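Local atomic coordinates of VMB-1 (PDB entry 6LF4), a protein that probably hydrolyses the amide bond of beta-lactam antibiotics with zinc as cofactor, as a class B metallo-beta-lactamase. Residues S26-E31 and T54-Q59; V80-E85 and G143-N148. All coordinates share one frame; numbering follows the deposited sequence.

Contact 1 (S26-E31 and T54-Q59); sequences SYKRVE and TPWTTQ. With LMP ((2~{S},3~{R},4~{S})-2-[(2~{S},3~{R})-1,3-bis(oxidanyl)-1-oxidanylidene-butan-2-yl]-4-[(3~{S},5~{S})-5-(dimethylcarbamoy l)pyrrolidin-3-yl]sulfanyl-3-methyl-3,4-dihydro-2~{H}-pyrrole-5-carboxylic acid), chain G.
Strand residues Ser26 to Arg29 and the loop that leads into helix 58-69 come closest at Ser26 and Pro55, whose CA atoms lie 5.3 Å apart. At this point Ser26 OG accepts the backbone N-H of Trp56, with 2.9 Å between Trp56 N and Ser26 OG and an angle of 159° at the hydrogen. With chi1 at 50°, the Ser26 hydroxyl sits between its own backbone N and carbonyl carbon, facing the loop, and Pro55 CB packs on it and on Ser26 CB. Two residues on, Lys28 lies across one face of the Trp56 indole at about a right angle. Its CD stands over the five-membered ring, 3.6 Å from the Trp56 ring centroid in a CH-pi contact, while Lys28 CB lies above the CD2-CE3 bond, toward the rim. The ammonium reaches further out: Lys28 NZ is 5.7 Å from the same centroid, at most a weak cation-pi attraction. Ser26 O meets the indole in plane at its edge, and Val30 CG2 comes within 4.1 Å of Trp56 CH2. Beside Lys28, Thr57 CG2 rests on the strand backbone, 3.5 Å from Tyr27 O. Thr57 OG1 instead turns to Gly60 N as the N-cap of helix 58-69. The far rim of the indole belongs to the active site, where Trp56 CZ2 lies 3.1 Å from O62 of the bound hydrolysed carbapenem, and the zinc ligand His205 meets the ring as well. One straight hydrogen bond thus fixes the backbone of Trp56, and the aliphatic part of Lys28 backs its ring, so the contact holds mainly by apolar packing and turns the CZ2 edge of the six-membered ring to the ligand hydroxyl.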
# COMPACT_ATOMS: atom_id res chain seq x y z
N SER A 26 -5.36 -7.70 6.37
CA SER A 26 -6.84 -7.77 6.43
C SER A 26 -7.30 -8.82 5.42
O SER A 26 -6.61 -9.02 4.40
CB SER A 26 -7.48 -6.45 6.24
OG SER A 26 -6.96 -5.81 5.09
N TYR A 27 -8.37 -9.52 5.76
CA TYR A 27 -8.78 -10.77 5.05
C TYR A 27 -10.09 -10.48 4.34
O TYR A 27 -10.88 -9.62 4.78
CB TYR A 27 -8.79 -11.96 6.01
CG TYR A 27 -7.43 -12.28 6.58
CD1 TYR A 27 -6.53 -13.05 5.87
CD2 TYR A 27 -7.03 -11.79 7.81
CE1 TYR A 27 -5.26 -13.33 6.37
CE2 TYR A 27 -5.77 -12.06 8.33
CZ TYR A 27 -4.88 -12.84 7.60
OH TYR A 27 -3.64 -13.12 8.10
N LYS A 28 -10.23 -11.10 3.17
CA LYS A 28 -11.48 -11.12 2.37
C LYS A 28 -11.58 -12.50 1.72
O LYS A 28 -10.52 -13.07 1.30
CB LYS A 28 -11.48 -9.96 1.38
CG LYS A 28 -12.85 -9.45 0.97
CD LYS A 28 -12.77 -8.45 -0.16
CE LYS A 28 -14.11 -8.24 -0.83
NZ LYS A 28 -15.13 -7.80 0.16
N ARG A 29 -12.79 -13.07 1.73
CA ARG A 29 -13.13 -14.32 1.00
C ARG A 29 -12.98 -14.03 -0.50
O ARG A 29 -13.71 -13.16 -1.01
CB ARG A 29 -14.54 -14.79 1.36
CG ARG A 29 -14.92 -16.13 0.75
CD ARG A 29 -15.95 -16.91 1.56
NE ARG A 29 -15.51 -17.20 2.93
CZ ARG A 29 -14.64 -18.15 3.27
NH1 ARG A 29 -14.09 -18.92 2.35
NH2 ARG A 29 -14.31 -18.31 4.54
N VAL A 30 -12.03 -14.67 -1.16
CA VAL A 30 -11.93 -14.62 -2.65
C VAL A 30 -11.82 -16.06 -3.13
O VAL A 30 -10.71 -16.66 -3.07
CB VAL A 30 -10.78 -13.72 -3.16
CG1 VAL A 30 -10.97 -13.32 -4.61
CG2 VAL A 30 -10.59 -12.48 -2.31
N GLU A 31 -12.96 -16.62 -3.55
CA GLU A 31 -13.04 -17.97 -4.15
C GLU A 31 -11.99 -18.02 -5.27
O GLU A 31 -11.83 -17.03 -5.98
CB GLU A 31 -14.46 -18.24 -4.68
CG GLU A 31 -15.56 -18.17 -3.63
CD GLU A 31 -16.91 -18.74 -4.06
OE1 GLU A 31 -17.84 -18.78 -3.22
OE2 GLU A 31 -17.04 -19.15 -5.24
N THR A 54 -5.68 1.43 3.62
CA THR A 54 -6.73 0.99 4.57
C THR A 54 -6.93 -0.51 4.41
O THR A 54 -6.70 -1.07 3.34
CB THR A 54 -8.06 1.72 4.37
OG1 THR A 54 -8.65 1.23 3.17
CG2 THR A 54 -7.90 3.23 4.30
N PRO A 55 -7.33 -1.22 5.49
CA PRO A 55 -7.76 -2.61 5.36
C PRO A 55 -8.85 -2.79 4.29
O PRO A 55 -9.52 -1.84 3.91
CB PRO A 55 -8.29 -2.93 6.77
CG PRO A 55 -7.42 -2.08 7.64
CD PRO A 55 -7.35 -0.76 6.88
N TRP A 56 -8.98 -4.04 3.87
CA TRP A 56 -9.76 -4.50 2.70
C TRP A 56 -11.27 -4.45 2.98
O TRP A 56 -12.05 -4.31 2.03
CB TRP A 56 -9.32 -5.93 2.38
CG TRP A 56 -9.49 -6.31 0.95
CD1 TRP A 56 -10.23 -5.69 -0.02
CD2 TRP A 56 -8.87 -7.44 0.32
NE1 TRP A 56 -10.11 -6.36 -1.21
CE2 TRP A 56 -9.28 -7.43 -1.03
CE3 TRP A 56 -8.01 -8.44 0.76
CZ2 TRP A 56 -8.85 -8.39 -1.94
CZ3 TRP A 56 -7.57 -9.39 -0.14
CH2 TRP A 56 -7.99 -9.36 -1.47
N THR A 57 -11.67 -4.57 4.25
CA THR A 57 -13.08 -4.54 4.69
C THR A 57 -13.25 -3.38 5.68
O THR A 57 -12.29 -3.08 6.40
CB THR A 57 -13.47 -5.89 5.31
OG1 THR A 57 -12.71 -6.09 6.50
CG2 THR A 57 -13.24 -7.06 4.38
N THR A 58 -14.44 -2.77 5.71
CA THR A 58 -14.83 -1.75 6.72
C THR A 58 -14.61 -2.29 8.14
O THR A 58 -14.20 -1.49 9.00
CB THR A 58 -16.27 -1.29 6.52
OG1 THR A 58 -16.48 -1.21 5.11
CG2 THR A 58 -16.57 0.03 7.19
N GLN A 59 -14.84 -3.59 8.38
CA GLN A 59 -14.69 -4.22 9.73
C GLN A 59 -13.21 -4.28 10.11
O GLN A 59 -12.87 -3.87 11.25
CB GLN A 59 -15.33 -5.61 9.77
CG GLN A 59 -16.80 -5.59 10.19
CD GLN A 59 -17.00 -5.14 11.62
OE1 GLN A 59 -16.44 -5.70 12.56
NE2 GLN A 59 -17.81 -4.10 11.79
C1 LMP G . -6.62 -9.59 -6.28
C2 LMP G . -5.27 -9.89 -6.95
C3 LMP G . -4.45 -8.66 -6.63
O7A LMP G . -3.07 -14.10 -5.97
C6A LMP G . -3.26 -14.50 -4.82
N7A LMP G . -2.89 -15.73 -4.42
C9A LMP G . -2.09 -16.62 -5.26
C8A LMP G . -3.27 -16.27 -3.11
C5A LMP G . -3.92 -13.62 -3.77
C2A LMP G . -5.29 -13.11 -4.24
N3A LMP G . -3.13 -12.41 -3.51
C4A LMP G . -4.00 -11.23 -3.56
C1A LMP G . -5.05 -11.64 -4.57
S21 LMP G . -4.50 -11.40 -6.27
C31 LMP G . -3.37 -8.29 -7.27
O31 LMP G . -3.30 -8.50 -8.47
O32 LMP G . -2.47 -7.76 -6.65
N4 LMP G . -4.93 -8.00 -5.63
C11 LMP G . -7.80 -9.60 -7.24
C5 LMP G . -6.39 -8.26 -5.56
C6 LMP G . -7.16 -7.09 -6.17
C61 LMP G . -8.18 -6.48 -5.19
O62 LMP G . -9.18 -7.46 -4.91
C62 LMP G . -8.83 -5.23 -5.72
C7 LMP G . -6.25 -6.01 -6.77
O71 LMP G . -6.16 -5.96 -8.01
O72 LMP G . -5.66 -5.25 -5.97

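Contact 2 (V80-E85 and G143-N148); sequences VTHFHE and GHTEDN. With ZN (zinc ion), chain E; LMP ((2~{S},3~{R},4~{S})-2-[(2~{S},3~{R})-1,3-bis(oxidanyl)-1-oxidanylidene-butan-2-yl]-4-[(3~{S},5~{S})-5-(dimethylcarbamoy l)pyrrolidin-3-yl]sulfanyl-3-methyl-3,4-dihydro-2~{H}-pyrrole-5-carboxylic acid), chain G.
The three-histidine zinc site of the metallo-beta-lactamase is assembled here, from His82 and His84 of one loop and His144 of the other. Zinc is bound by His82 NE2 at 2.1 Å, His84 ND1 at 1.8 Å and His144 NE2 at 2.0 Å, and O72 of the hydrolysed carbapenem adds a longer fourth bond. The His82 and His144 planes stand at 87°, and those of His84 and His144 at 89°, so the imidazoles converge on the metal without stacking. Using ND1 on His84 turns NE2 of that ring outward, where it is hydrogen-bonded to Asp178. This pairing is the HxHxD loop of the superfamily joined to its third histidine; Asp86, in the short helix 85-88 that follows, is a ligand of the second zinc. Behind the metal, Asp147 OD2 accepts a weak bond from Phe83 N, at 2.9 Å but with only 121° at the hydrogen, and is also hydrogen-bonded to Thr107 OG1. The other carboxylate oxygen, Asp147 OD1, lies at the Phe83 ring edge, in its plane, and Thr145 OG1 approaches it tilted out of the carboxylate plane, at a very short modelled distance. Thr145 CG2, anti to the carbonyl carbon, points between Phe83 CE1 at 3.6 Å and His84 CE1 at 3.5 Å. Nearer the strands, Asn148 CA makes a CA-H...O contact with Thr81 O at 3.2 Å.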
# COMPACT_ATOMS: atom_id res chain seq x y z
N VAL A 80 -3.17 6.29 0.69
CA VAL A 80 -3.65 5.14 -0.12
C VAL A 80 -2.72 5.00 -1.33
O VAL A 80 -2.37 6.04 -1.94
CB VAL A 80 -5.13 5.31 -0.51
CG1 VAL A 80 -6.01 5.49 0.73
CG2 VAL A 80 -5.34 6.44 -1.48
N THR A 81 -2.32 3.78 -1.65
CA THR A 81 -1.24 3.48 -2.62
C THR A 81 -1.84 3.24 -4.02
O THR A 81 -1.08 3.35 -5.00
CB THR A 81 -0.31 2.41 -2.05
OG1 THR A 81 -1.02 1.22 -1.72
CG2 THR A 81 0.43 2.91 -0.82
N HIS A 82 -3.15 3.00 -4.14
CA HIS A 82 -3.85 2.99 -5.45
C HIS A 82 -5.37 2.95 -5.22
O HIS A 82 -5.78 2.73 -4.07
CB HIS A 82 -3.28 1.90 -6.38
CG HIS A 82 -3.69 0.49 -6.10
ND1 HIS A 82 -3.26 -0.22 -4.99
CD2 HIS A 82 -4.46 -0.36 -6.82
CE1 HIS A 82 -3.73 -1.45 -5.06
NE2 HIS A 82 -4.46 -1.54 -6.18
N PHE A 83 -6.14 3.16 -6.30
CA PHE A 83 -7.61 3.41 -6.25
C PHE A 83 -8.42 2.14 -5.95
O PHE A 83 -9.60 2.33 -5.71
CB PHE A 83 -8.10 4.09 -7.53
CG PHE A 83 -8.30 3.23 -8.76
CD1 PHE A 83 -7.23 2.86 -9.56
CD2 PHE A 83 -9.57 2.82 -9.14
CE1 PHE A 83 -7.43 2.08 -10.70
CE2 PHE A 83 -9.76 2.05 -10.28
CZ PHE A 83 -8.69 1.69 -11.06
N HIS A 84 -7.85 0.93 -5.95
CA HIS A 84 -8.60 -0.32 -5.65
C HIS A 84 -9.01 -0.38 -4.17
O HIS A 84 -8.36 0.27 -3.33
CB HIS A 84 -7.78 -1.56 -6.02
CG HIS A 84 -7.57 -1.74 -7.49
ND1 HIS A 84 -6.58 -2.54 -8.01
CD2 HIS A 84 -8.22 -1.21 -8.55
CE1 HIS A 84 -6.64 -2.51 -9.32
NE2 HIS A 84 -7.64 -1.70 -9.67
N GLU A 85 -10.02 -1.18 -3.86
CA GLU A 85 -10.63 -1.34 -2.51
C GLU A 85 -9.63 -1.89 -1.50
O GLU A 85 -9.77 -1.59 -0.31
CB GLU A 85 -11.80 -2.32 -2.54
CG GLU A 85 -13.04 -1.75 -3.17
CD GLU A 85 -14.22 -2.70 -3.18
OE1 GLU A 85 -15.32 -2.27 -3.61
OE2 GLU A 85 -14.04 -3.88 -2.75
N GLY A 143 1.94 0.65 -13.51
CA GLY A 143 2.27 -0.79 -13.34
C GLY A 143 1.00 -1.59 -13.16
O GLY A 143 0.27 -1.74 -14.15
N HIS A 144 0.72 -2.01 -11.93
CA HIS A 144 -0.56 -2.63 -11.51
C HIS A 144 -1.74 -1.71 -11.84
O HIS A 144 -2.78 -2.23 -12.24
CB HIS A 144 -0.48 -3.02 -10.03
CG HIS A 144 -1.80 -3.44 -9.47
ND1 HIS A 144 -2.35 -4.67 -9.75
CD2 HIS A 144 -2.67 -2.79 -8.69
CE1 HIS A 144 -3.52 -4.78 -9.15
NE2 HIS A 144 -3.75 -3.63 -8.49
N THR A 145 -1.62 -0.39 -11.64
CA THR A 145 -2.58 0.64 -12.08
C THR A 145 -1.77 1.83 -12.63
O THR A 145 -0.54 1.87 -12.41
CB THR A 145 -3.51 1.11 -10.95
OG1 THR A 145 -2.71 1.55 -9.86
CG2 THR A 145 -4.48 0.05 -10.46
N GLU A 146 -2.44 2.77 -13.29
CA GLU A 146 -1.86 4.07 -13.71
C GLU A 146 -1.33 4.83 -12.49
O GLU A 146 -0.35 5.56 -12.66
CB GLU A 146 -2.94 4.87 -14.45
CG GLU A 146 -2.53 6.30 -14.80
CD GLU A 146 -3.58 7.15 -15.52
OE1 GLU A 146 -4.79 6.81 -15.46
OE2 GLU A 146 -3.17 8.15 -16.16
N ASP A 147 -1.93 4.65 -11.32
CA ASP A 147 -1.82 5.60 -10.19
C ASP A 147 -0.96 5.03 -9.07
O ASP A 147 -0.66 5.81 -8.15
CB ASP A 147 -3.18 5.98 -9.60
CG ASP A 147 -3.93 4.80 -9.02
OD1 ASP A 147 -3.93 3.75 -9.67
OD2 ASP A 147 -4.53 4.93 -7.95
N ASN A 148 -0.51 3.78 -9.15
CA ASN A 148 0.14 3.10 -8.00
C ASN A 148 1.37 3.88 -7.52
O ASN A 148 2.19 4.28 -8.35
CB ASN A 148 0.53 1.66 -8.26
CG ASN A 148 1.26 1.43 -9.57
OD1 ASN A 148 2.05 2.26 -10.07
ND2 ASN A 148 1.01 0.25 -10.11
ZN ZN E . -5.16 -3.26 -7.15
C1 LMP G . -6.62 -9.59 -6.28
C2 LMP G . -5.27 -9.89 -6.95
C3 LMP G . -4.45 -8.66 -6.63
O7A LMP G . -3.07 -14.10 -5.97
C6A LMP G . -3.26 -14.50 -4.82
N7A LMP G . -2.89 -15.73 -4.42
C9A LMP G . -2.09 -16.62 -5.26
C8A LMP G . -3.27 -16.27 -3.11
C5A LMP G . -3.92 -13.62 -3.77
C2A LMP G . -5.29 -13.11 -4.24
N3A LMP G . -3.13 -12.41 -3.51
C4A LMP G . -4.00 -11.23 -3.56
C1A LMP G . -5.05 -11.64 -4.57
S21 LMP G . -4.50 -11.40 -6.27
C31 LMP G . -3.37 -8.29 -7.27
O31 LMP G . -3.30 -8.50 -8.47
O32 LMP G . -2.47 -7.76 -6.65
N4 LMP G . -4.93 -8.00 -5.63
C11 LMP G . -7.80 -9.60 -7.24
C5 LMP G . -6.39 -8.26 -5.56
C6 LMP G . -7.16 -7.09 -6.17
C61 LMP G . -8.18 -6.48 -5.19
O62 LMP G . -9.18 -7.46 -4.91
C62 LMP G . -8.83 -5.23 -5.72
C7 LMP G . -6.25 -6.01 -6.77
O71 LMP G . -6.16 -5.96 -8.01
O72 LMP G . -5.66 -5.25 -5.97

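In the fold
Contact 1 closes before contact 2 opens along the chain; their centres lie about 17 Å apart, and both touch the bound carbapenem product. Residues 26-31 form the end of strand 21-29 of the seven-stranded sheet and the start of the loop after it, and residues 54-59 and 80-85 follow strands 48-52 and 74-79 of that same sheet. Residues 143-148, by contrast, join strands 135-138 and 150-153 of the five-stranded sheet, so contact 2 bridges the two sheets. The contacts meet directly where Trp56 CD1 packs against Glu85 C at 4.1 Å. Contact 1 borders the active-site groove through Trp56, and contact 2 supplies three histidine ligands of one zinc beside it.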